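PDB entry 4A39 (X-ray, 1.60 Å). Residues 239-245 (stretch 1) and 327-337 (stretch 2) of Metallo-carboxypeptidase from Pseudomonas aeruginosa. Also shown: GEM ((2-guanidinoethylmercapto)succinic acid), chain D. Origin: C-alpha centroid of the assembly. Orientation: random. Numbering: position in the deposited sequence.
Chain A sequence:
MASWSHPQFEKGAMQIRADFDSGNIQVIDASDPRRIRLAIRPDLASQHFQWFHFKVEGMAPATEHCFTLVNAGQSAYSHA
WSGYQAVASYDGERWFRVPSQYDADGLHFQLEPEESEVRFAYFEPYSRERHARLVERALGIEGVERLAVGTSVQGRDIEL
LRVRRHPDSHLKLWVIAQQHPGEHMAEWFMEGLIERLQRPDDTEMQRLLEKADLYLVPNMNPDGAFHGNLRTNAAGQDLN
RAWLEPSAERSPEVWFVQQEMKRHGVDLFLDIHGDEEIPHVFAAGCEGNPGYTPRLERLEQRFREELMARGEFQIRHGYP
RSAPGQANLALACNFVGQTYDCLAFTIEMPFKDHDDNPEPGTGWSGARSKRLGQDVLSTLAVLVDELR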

# COMPACT_ATOMS: atom_id res chain seq x y z
N LEU A 239 -0.55 9.60 -9.14
CA LEU A 239 -1.74 10.07 -8.44
C LEU A 239 -1.44 10.87 -7.18
O LEU A 239 -2.20 11.78 -6.83
N ASN A 240 -0.34 10.57 -6.50
CA ASN A 240 -0.07 11.34 -5.30
C ASN A 240 0.66 12.65 -5.54
O ASN A 240 1.30 13.20 -4.64
N ARG A 241 0.55 13.15 -6.77
CA ARG A 241 1.12 14.44 -7.14
C ARG A 241 0.01 15.18 -7.90
O ARG A 241 0.25 16.22 -8.51
N ALA A 242 -1.20 14.63 -7.85
CA ALA A 242 -2.34 15.22 -8.56
C ALA A 242 -3.41 15.82 -7.67
O ALA A 242 -4.50 16.14 -8.15
N TRP A 243 -3.12 16.01 -6.39
CA TRP A 243 -4.14 16.54 -5.50
C TRP A 243 -4.34 18.05 -5.54
O TRP A 243 -5.41 18.55 -5.16
N LEU A 244 -3.35 18.79 -6.01
CA LEU A 244 -3.49 20.23 -6.10
C LEU A 244 -4.28 20.58 -7.36
O LEU A 244 -5.05 21.55 -7.37
N GLU A 245 -4.10 19.79 -8.41
CA GLU A 245 -4.78 20.02 -9.68
C GLU A 245 -5.24 18.72 -10.34
O GLU A 245 -4.68 18.29 -11.35
N ALA A 327 5.76 22.37 2.77
CA ALA A 327 5.17 21.13 2.28
C ALA A 327 4.73 21.25 0.82
O ALA A 327 4.50 22.35 0.31
N ASN A 328 4.65 20.10 0.16
CA ASN A 328 4.20 20.03 -1.22
C ASN A 328 2.72 19.67 -1.12
O ASN A 328 2.37 18.54 -0.77
N LEU A 329 1.84 20.63 -1.41
CA LEU A 329 0.40 20.39 -1.33
C LEU A 329 -0.17 19.51 -2.43
O LEU A 329 -1.38 19.29 -2.48
N ALA A 330 0.68 19.00 -3.31
CA ALA A 330 0.23 18.12 -4.38
C ALA A 330 -0.00 16.72 -3.83
O ALA A 330 -0.68 15.90 -4.45
N LEU A 331 0.57 16.44 -2.66
CA LEU A 331 0.42 15.14 -1.99
C LEU A 331 -0.90 15.10 -1.24
O LEU A 331 -1.30 16.09 -0.62
N ALA A 332 -1.56 13.95 -1.27
CA ALA A 332 -2.85 13.78 -0.60
C ALA A 332 -2.84 14.11 0.89
O ALA A 332 -3.72 14.82 1.38
N CYS A 333 -1.85 13.60 1.61
CA CYS A 333 -1.79 13.86 3.05
C CYS A 333 -1.84 15.35 3.35
O CYS A 333 -2.67 15.81 4.13
N ASN A 334 -0.94 16.10 2.73
CA ASN A 334 -0.88 17.53 2.94
C ASN A 334 -2.10 18.29 2.42
O ASN A 334 -2.63 19.16 3.12
N PHE A 335 -2.54 17.96 1.22
CA PHE A 335 -3.69 18.64 0.64
C PHE A 335 -4.96 18.46 1.46
O PHE A 335 -5.66 19.43 1.76
N VAL A 336 -5.28 17.21 1.80
CA VAL A 336 -6.49 16.93 2.57
C VAL A 336 -6.37 17.52 3.97
O VAL A 336 -7.30 18.16 4.46
N GLY A 337 -5.22 17.30 4.59
CA GLY A 337 -5.01 17.82 5.93
C GLY A 337 -5.24 19.32 6.04
O GLY A 337 -5.84 19.79 7.00

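Leu239 (chi1 m, chi2 t) points away from stretch 2, and the contact begins at Asn240. Its CA-to-CB bond runs sideways, but a t rotamer brings the amide to the start of the helix, where OD1 accepts a hydrogen bond from Ala332 N (3.0 Å). ND2 serves two acceptors: O14 of the bound GEM at 2.8 Å, and water 1 at 3.1 Å, which also accepts from Cys333 N (3.0 Å) and so bridges the stretches.

Arg241 starts away from stretch 2, yet its m, m, t side chain folds back so that Leu331 CD1 covers one face of the guanidinium. The group pairs with one GEM carboxylate, NH1 to O14 and NH2 to O15, both 3.0 Å; NH1 also donates to Asn240 O (3.0 Å).

Ala242 turns away. Trp243 points in and buries the most area of any residue here. Its N donates to Ala330 O (3.1 Å), while the m rotamer lays the indole against the helix: Ala332 CB sits over the five-membered ring, 3.5 Å from its centroid, and Val336 CG2 lies 3.8 Å from CZ3. Trp243 O rests over the Phe335 ring, 3.3 Å from CE2.

Leu244 (t, p) closes the contact loosely, its CD1 4.3 Å from Leu329 CB; Glu245 points away.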

# COMPACT_ATOMS: atom_id res chain seq x y z
CB LEU A 239 -2.66 8.89 -8.11
CG LEU A 239 -3.32 8.20 -9.31
CD1 LEU A 239 -4.30 7.14 -8.80
CD2 LEU A 239 -4.05 9.22 -10.17
CB ASN A 240 0.67 10.50 -4.25
CG ASN A 240 0.38 10.99 -2.85
OD1 ASN A 240 -0.74 11.40 -2.55
ND2 ASN A 240 1.38 10.94 -1.98
CB ARG A 241 2.34 14.28 -8.06
CG ARG A 241 3.55 13.64 -7.39
CD ARG A 241 4.13 14.52 -6.31
NE ARG A 241 5.33 13.91 -5.73
CZ ARG A 241 5.30 12.87 -4.89
NH1 ARG A 241 4.14 12.34 -4.53
NH2 ARG A 241 6.43 12.35 -4.44
CB ALA A 242 -2.97 14.17 -9.47
CB TRP A 243 -3.88 16.06 -4.07
CG TRP A 243 -4.11 14.59 -3.97
CD1 TRP A 243 -3.33 13.59 -4.50
CD2 TRP A 243 -5.24 13.93 -3.38
NE1 TRP A 243 -3.91 12.37 -4.28
CE2 TRP A 243 -5.09 12.55 -3.60
CE3 TRP A 243 -6.38 14.39 -2.70
CZ2 TRP A 243 -6.02 11.61 -3.15
CZ3 TRP A 243 -7.31 13.45 -2.25
CH2 TRP A 243 -7.12 12.08 -2.48
CB LEU A 244 -2.11 20.90 -6.13
CG LEU A 244 -2.07 22.42 -6.00
CD1 LEU A 244 -2.76 22.85 -4.70
CD2 LEU A 244 -0.62 22.88 -6.01
CB GLU A 245 -3.85 20.79 -10.63
CG GLU A 245 -3.36 22.11 -10.07
CD GLU A 245 -2.30 22.76 -10.94
OE1 GLU A 245 -1.24 22.15 -11.15
OE2 GLU A 245 -2.54 23.90 -11.40
CB ALA A 327 3.99 20.73 3.14
CB ASN A 328 4.96 18.93 -1.97
CG ASN A 328 4.54 18.81 -3.42
OD1 ASN A 328 3.56 19.43 -3.85
ND2 ASN A 328 5.26 18.00 -4.19
CB LEU A 329 -0.36 21.72 -1.26
CG LEU A 329 -0.28 22.46 0.08
CD1 LEU A 329 -0.96 23.81 -0.03
CD2 LEU A 329 -0.94 21.62 1.17
CB ALA A 330 1.25 18.08 -5.51
CB LEU A 331 1.56 14.89 -1.00
CG LEU A 331 2.93 14.52 -1.57
CD1 LEU A 331 3.46 15.62 -2.48
CD2 LEU A 331 3.89 14.29 -0.40
CB ALA A 332 -3.36 12.36 -0.81
CB CYS A 333 -0.51 13.26 3.64
SG CYS A 333 -0.33 13.52 5.41
CB ASN A 334 0.40 18.07 2.32
CG ASN A 334 1.63 17.53 3.02
OD1 ASN A 334 2.01 18.02 4.09
ND2 ASN A 334 2.25 16.50 2.44
CB PHE A 335 -3.95 18.16 -0.79
CG PHE A 335 -5.16 18.79 -1.43
CD1 PHE A 335 -6.41 18.21 -1.29
CD2 PHE A 335 -5.04 19.98 -2.14
CE1 PHE A 335 -7.55 18.81 -1.85
CE2 PHE A 335 -6.17 20.59 -2.70
CZ PHE A 335 -7.42 20.00 -2.55
CB VAL A 336 -6.74 15.40 2.66
CG1 VAL A 336 -8.00 15.12 3.47
CG2 VAL A 336 -6.88 14.82 1.27
C8 GEM D . 5.29 9.47 -0.73
S7 GEM D . 3.70 9.35 0.15
C6 GEM D . 3.93 10.64 1.43
C5 GEM D . 5.39 10.86 1.86
N3 GEM D . 6.14 11.52 0.78
C1 GEM D . 6.62 12.75 0.97
N4 GEM D . 6.40 13.37 2.13
N2 GEM D . 7.31 13.37 0.02
C9 GEM D . 5.09 9.79 -2.22
O14 GEM D . 3.93 10.03 -2.60
O15 GEM D . 6.11 9.78 -2.93
C10 GEM D . 6.10 8.18 -0.57
C11 GEM D . 5.38 6.97 -1.16
O12 GEM D . 5.24 5.96 -0.42
O13 GEM D . 4.99 7.06 -2.34
O HOH W 1 0.12 11.55 0.82